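Local atomic coordinates of cytochrome c (Chlorobaculum tepidum, PDB entry 3A9F), a protein that probably carries electrons, through a single covalently bound heme c, as the cytochrome subunit of the green-bacterial photosynthetic reaction centre. Residues V36-C41 / K82-W87. Residues are numbered along the deposited sequence; the frame is centred on the assembly and turned at random.
Sequences VRCNKC and KTIGIW. With HEC (heme c), chain C.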
ATOM      1  N   VAL A  36       0.324 -10.398  -0.487  1.00 16.50           N
ATOM      2  CA  VAL A  36       1.086 -11.084   0.552  1.00 16.06           C
ATOM      3  C   VAL A  36       1.159 -10.249   1.845  1.00 15.99           C
ATOM      4  O   VAL A  36       0.925 -10.783   2.939  1.00 17.49           O
ATOM      5  CB  VAL A  36       2.527 -11.422   0.056  1.00 16.01           C
ATOM      6  CG1 VAL A  36       3.389 -11.994   1.185  1.00 17.14           C
ATOM      7  CG2 VAL A  36       2.478 -12.400  -1.098  1.00 18.40           C
ATOM      8  N   ARG A  37       1.485  -8.965   1.728  1.00 15.53           N
ATOM      9  CA  ARG A  37       1.785  -8.181   2.921  1.00 14.95           C
ATOM     10  C   ARG A  37       0.548  -7.646   3.634  1.00 15.00           C
ATOM     11  O   ARG A  37       0.589  -7.439   4.838  1.00 16.98           O
ATOM     12  CB  ARG A  37       2.719  -7.014   2.598  1.00 14.79           C
ATOM     13  CG  ARG A  37       4.114  -7.438   2.133  1.00 14.78           C
ATOM     14  CD  ARG A  37       4.842  -8.285   3.157  1.00 16.15           C
ATOM     15  NE  ARG A  37       6.237  -8.482   2.762  1.00 16.93           N
ATOM     16  CZ  ARG A  37       6.915  -9.622   2.928  1.00 16.51           C
ATOM     17  NH1 ARG A  37       6.322 -10.701   3.426  1.00 17.53           N
ATOM     18  NH2 ARG A  37       8.199  -9.689   2.585  1.00 19.13           N
ATOM     19  N   CYS A  38      -0.535  -7.412   2.903  1.00 14.87           N
ATOM     20  CA  CYS A  38      -1.676  -6.700   3.470  1.00 15.37           C
ATOM     21  C   CYS A  38      -2.863  -7.604   3.770  1.00 16.14           C
ATOM     22  O   CYS A  38      -3.961  -7.104   4.029  1.00 18.38           O
ATOM     23  CB  CYS A  38      -2.091  -5.537   2.559  1.00 16.21           C
ATOM     24  SG  CYS A  38      -0.769  -4.348   2.264  1.00 16.74           S
ATOM     25  N   ASN A  39      -2.624  -8.915   3.827  1.00 16.13           N
ATOM     26  CA  ASN A  39      -3.651  -9.878   4.246  1.00 16.38           C
ATOM     27  C   ASN A  39      -3.228 -10.788   5.381  1.00 16.47           C
ATOM     28  O   ASN A  39      -3.898 -11.794   5.636  1.00 19.04           O
ATOM     29  CB  ASN A  39      -4.118 -10.728   3.062  1.00 17.07           C
ATOM     30  CG  ASN A  39      -4.923  -9.923   2.071  1.00 17.77           C
ATOM     31  OD1 ASN A  39      -6.092  -9.645   2.299  1.00 19.84           O
ATOM     32  ND2 ASN A  39      -4.303  -9.539   0.974  1.00 20.31           N
ATOM     33  N   LYS A  40      -2.150 -10.418   6.076  1.00 15.70           N
ATOM     34  CA  LYS A  40      -1.616 -11.263   7.145  1.00 16.53           C
ATOM     35  C   LYS A  40      -2.348 -11.081   8.468  1.00 16.78           C
ATOM     36  O   LYS A  40      -2.680 -12.062   9.143  1.00 18.15           O
ATOM     37  CB  LYS A  40      -0.129 -10.993   7.355  1.00 17.59           C
ATOM     38  CG  LYS A  40       0.753 -11.604   6.281  1.00 18.18           C
ATOM     39  CD  LYS A  40       0.763 -13.146   6.355  1.00 20.26           C
ATOM     40  CE  LYS A  40       1.845 -13.771   5.477  1.00 20.22           C
ATOM     41  NZ  LYS A  40       1.662 -13.426   4.056  1.00 23.32           N
ATOM     42  N   CYS A  41      -2.576  -9.828   8.864  1.00 15.93           N
ATOM     43  CA  CYS A  41      -3.205  -9.555  10.171  1.00 16.16           C
ATOM     44  C   CYS A  41      -4.695  -9.334  10.094  1.00 15.96           C
ATOM     45  O   CYS A  41      -5.408  -9.497  11.080  1.00 17.37           O
ATOM     46  CB  CYS A  41      -2.555  -8.342  10.810  1.00 15.80           C
ATOM     47  SG  CYS A  41      -0.789  -8.557  11.072  1.00 16.54           S
ATOM     48  N   LYS A  82       7.431   0.916  -0.467  1.00 14.55           N
ATOM     49  CA  LYS A  82       7.412   1.736  -1.684  1.00 14.83           C
ATOM     50  C   LYS A  82       6.539   1.094  -2.760  1.00 14.81           C
ATOM     51  O   LYS A  82       5.673   1.751  -3.359  1.00 15.94           O
ATOM     52  CB  LYS A  82       8.833   1.927  -2.220  1.00 15.96           C
ATOM     53  CG  LYS A  82       9.721   2.814  -1.358  1.00 17.38           C
ATOM     54  CD  LYS A  82      11.146   2.739  -1.893  1.00 19.92           C
ATOM     55  CE  LYS A  82      12.126   3.669  -1.242  1.00 22.35           C
ATOM     56  NZ  LYS A  82      13.462   3.468  -1.862  1.00 23.06           N
ATOM     57  N   THR A  83       6.749  -0.200  -2.998  1.00 14.20           N
ATOM     58  CA  THR A  83       5.990  -0.928  -4.025  1.00 14.78           C
ATOM     59  C   THR A  83       4.501  -0.946  -3.718  1.00 14.53           C
ATOM     60  O   THR A  83       3.668  -0.714  -4.593  1.00 15.81           O
ATOM     61  CB  THR A  83       6.555  -2.342  -4.131  1.00 14.25           C
ATOM     62  OG1 THR A  83       7.914  -2.254  -4.579  1.00 15.89           O
ATOM     63  CG2 THR A  83       5.743  -3.220  -5.083  1.00 15.49           C
ATOM     64  N   ILE A  84       4.177  -1.246  -2.468  1.00 14.71           N
ATOM     65  CA  ILE A  84       2.799  -1.355  -2.039  1.00 15.22           C
ATOM     66  C   ILE A  84       2.098  -0.012  -2.155  1.00 15.96           C
ATOM     67  O   ILE A  84       0.971   0.057  -2.644  1.00 16.38           O
ATOM     68  CB  ILE A  84       2.739  -1.906  -0.591  1.00 15.28           C
ATOM     69  CG1 ILE A  84       3.146  -3.380  -0.594  1.00 16.59           C
ATOM     70  CG2 ILE A  84       1.328  -1.700   0.023  1.00 16.31           C
ATOM     71  CD1 ILE A  84       3.459  -3.944   0.795  1.00 18.25           C
ATOM     72  N   GLY A  85       2.762   1.057  -1.727  1.00 16.17           N
ATOM     73  CA  GLY A  85       2.163   2.392  -1.839  1.00 17.11           C
ATOM     74  C   GLY A  85       1.857   2.781  -3.275  1.00 17.41           C
ATOM     75  O   GLY A  85       0.802   3.341  -3.560  1.00 18.27           O
ATOM     76  N   ILE A  86       2.790   2.492  -4.178  1.00 17.07           N
ATOM     77  CA  ILE A  86       2.561   2.800  -5.586  1.00 17.71           C
ATOM     78  C   ILE A  86       1.340   2.046  -6.109  1.00 17.76           C
ATOM     79  O   ILE A  86       0.469   2.635  -6.740  1.00 18.80           O
ATOM     80  CB  ILE A  86       3.803   2.469  -6.427  1.00 17.52           C
ATOM     81  CG1 ILE A  86       4.928   3.471  -6.120  1.00 18.74           C
ATOM     82  CG2 ILE A  86       3.445   2.478  -7.931  1.00 19.45           C
ATOM     83  CD1 ILE A  86       6.317   2.989  -6.575  1.00 19.79           C
ATOM     84  N   TRP A  87       1.258   0.748  -5.835  1.00 17.79           N
ATOM     85  CA  TRP A  87       0.136  -0.028  -6.363  1.00 18.22           C
ATOM     86  C   TRP A  87      -1.181   0.444  -5.750  1.00 18.41           C
ATOM     87  O   TRP A  87      -2.169   0.639  -6.468  1.00 19.58           O
ATOM     88  CB  TRP A  87       0.323  -1.542  -6.147  1.00 18.63           C
ATOM     89  CG  TRP A  87      -0.707  -2.319  -6.901  1.00 19.54           C
ATOM     90  CD1 TRP A  87      -0.607  -2.764  -8.190  1.00 20.86           C
ATOM     91  CD2 TRP A  87      -2.015  -2.667  -6.454  1.00 21.65           C
ATOM     92  NE1 TRP A  87      -1.767  -3.391  -8.566  1.00 22.75           N
ATOM     93  CE2 TRP A  87      -2.652  -3.343  -7.522  1.00 23.16           C
ATOM     94  CE3 TRP A  87      -2.710  -2.495  -5.246  1.00 22.76           C
ATOM     95  CZ2 TRP A  87      -3.955  -3.848  -7.420  1.00 25.96           C
ATOM     96  CZ3 TRP A  87      -4.004  -2.993  -5.144  1.00 25.78           C
ATOM     97  CH2 TRP A  87      -4.614  -3.660  -6.230  1.00 26.92           C
TER
HETATM   98 FE   HEC C 207      -3.409  -3.006   8.620  1.00 17.24          FE
HETATM   99  CHA HEC C 207      -5.859  -1.409  10.371  1.00 18.58           C
HETATM  100  CHB HEC C 207      -4.333  -1.274   5.792  1.00 18.30           C
HETATM  101  CHC HEC C 207      -0.998  -4.626   6.841  1.00 16.45           C
HETATM  102  CHD HEC C 207      -2.391  -4.609  11.446  1.00 16.61           C
HETATM  103  NA  HEC C 207      -4.810  -1.625   8.179  1.00 17.29           N
HETATM  104  C1A HEC C 207      -5.731  -1.077   9.053  1.00 18.98           C
HETATM  105  C2A HEC C 207      -6.520  -0.081   8.362  1.00 20.14           C
HETATM  106  C3A HEC C 207      -6.071  -0.035   7.093  1.00 19.89           C
HETATM  107  C4A HEC C 207      -5.024  -1.013   6.953  1.00 19.07           C
HETATM  108  CMA HEC C 207      -6.560   0.837   5.920  1.00 21.38           C
HETATM  109  CAA HEC C 207      -7.626   0.765   9.017  1.00 22.22           C
HETATM  110  CBA HEC C 207      -6.999   2.017   9.626  1.00 24.40           C
HETATM  111  CGA HEC C 207      -8.044   2.971  10.133  1.00 25.89           C
HETATM  112  O1A HEC C 207      -9.081   2.523  10.668  1.00 26.96           O
HETATM  113  O2A HEC C 207      -7.830   4.188   9.998  1.00 27.95           O
HETATM  114  NB  HEC C 207      -2.819  -3.014   6.665  1.00 16.18           N
HETATM  115  C1B HEC C 207      -3.287  -2.160   5.681  1.00 16.69           C
HETATM  116  C2B HEC C 207      -2.457  -2.315   4.510  1.00 16.32           C
HETATM  117  C3B HEC C 207      -1.525  -3.235   4.810  1.00 16.36           C
HETATM  118  C4B HEC C 207      -1.733  -3.688   6.155  1.00 15.82           C
HETATM  119  CMB HEC C 207      -2.671  -1.482   3.228  1.00 18.37           C
HETATM  120  CAB HEC C 207      -0.330  -3.758   4.008  1.00 16.21           C
HETATM  121  CBB HEC C 207       0.700  -2.607   3.866  1.00 17.67           C
HETATM  122  NC  HEC C 207      -1.978  -4.375   9.066  1.00 16.21           N
HETATM  123  C1C HEC C 207      -1.099  -4.947   8.171  1.00 16.02           C
HETATM  124  C2C HEC C 207      -0.300  -5.919   8.866  1.00 15.16           C
HETATM  125  C3C HEC C 207      -0.713  -5.944  10.155  1.00 15.26           C
HETATM  126  C4C HEC C 207      -1.739  -4.944  10.295  1.00 15.53           C
HETATM  127  CMC HEC C 207       0.723  -6.825   8.175  1.00 16.12           C
HETATM  128  CAC HEC C 207      -0.231  -6.811  11.341  1.00 16.43           C
HETATM  129  CBC HEC C 207       1.296  -6.728  11.590  1.00 17.22           C
HETATM  130  ND  HEC C 207      -4.029  -3.003  10.579  1.00 16.57           N
HETATM  131  C1D HEC C 207      -3.426  -3.724  11.598  1.00 17.09           C
HETATM  132  C2D HEC C 207      -4.073  -3.429  12.852  1.00 18.64           C
HETATM  133  C3D HEC C 207      -5.138  -2.455  12.521  1.00 18.95           C
HETATM  134  C4D HEC C 207      -5.054  -2.231  11.104  1.00 17.18           C
HETATM  135  CMD HEC C 207      -3.672  -4.023  14.190  1.00 18.17           C
HETATM  136  CAD HEC C 207      -6.117  -1.826  13.514  0.60 20.06           C
HETATM  137  CBD HEC C 207      -5.464  -0.663  14.252  0.60 22.19           C
HETATM  138  CGD HEC C 207      -5.299   0.487  13.305  0.60 24.17           C
HETATM  139  O1D HEC C 207      -6.322   1.026  12.816  0.60 25.06           O
HETATM  140  O2D HEC C 207      -4.128   0.836  13.017  0.60 26.55           O
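I84 meets R37 and C38 through two different branches, and these van der Waals touches make up the whole direct contact between 36-41 and 82-87, which buries a modest 108 Å². The longer branch reaches the arginine: I84 CD1 lies 3.6 Å from R37 CB, with R37 CG close beside it, and the two side chains cross at about a right angle. The other branch faces the heme attachment: I84 CG2, placed anti to its own backbone nitrogen, stands 4.1 Å from C38 SG and 4.0 Å from CBB of the heme, resting against both the sulfur and the methyl of the thioether. An alanine in place of I84 would remove both branches and would probably leave a gap beside this thioether and the aliphatic root of R37.

The covalent links belong to the CxxCH motif of c-type cytochromes. C38 SG is joined to heme CAB at 1.9 Å, and C41 SG to heme CAC at the same length, so the turn after the helix is tied to two neighbouring pyrroles. The backbone joins in, with R37 O 3.4 Å from heme CMC.

Polar bonds brace 36-41 both from its own stretch of chain and from helix 78-91. K40 NZ curls back to V36 O at 3.0 Å, tilted 29° from the carbonyl plane. R37, bent at chi2 (-59°), carries its guanidinium away from I84, and its NE forms a salt bridge with D80, a second tie to helix 78-91. N39 spans the turn, ND2 bonding to D35 O and OD1 to L44 N.

The contact thus joins the C-terminal end of helix 27-37 to helix 78-91 at the heme edge, the terminal-helix pairing of the cytochrome c fold; farther along, T83 and W87 pack on A30 of helix 27-37.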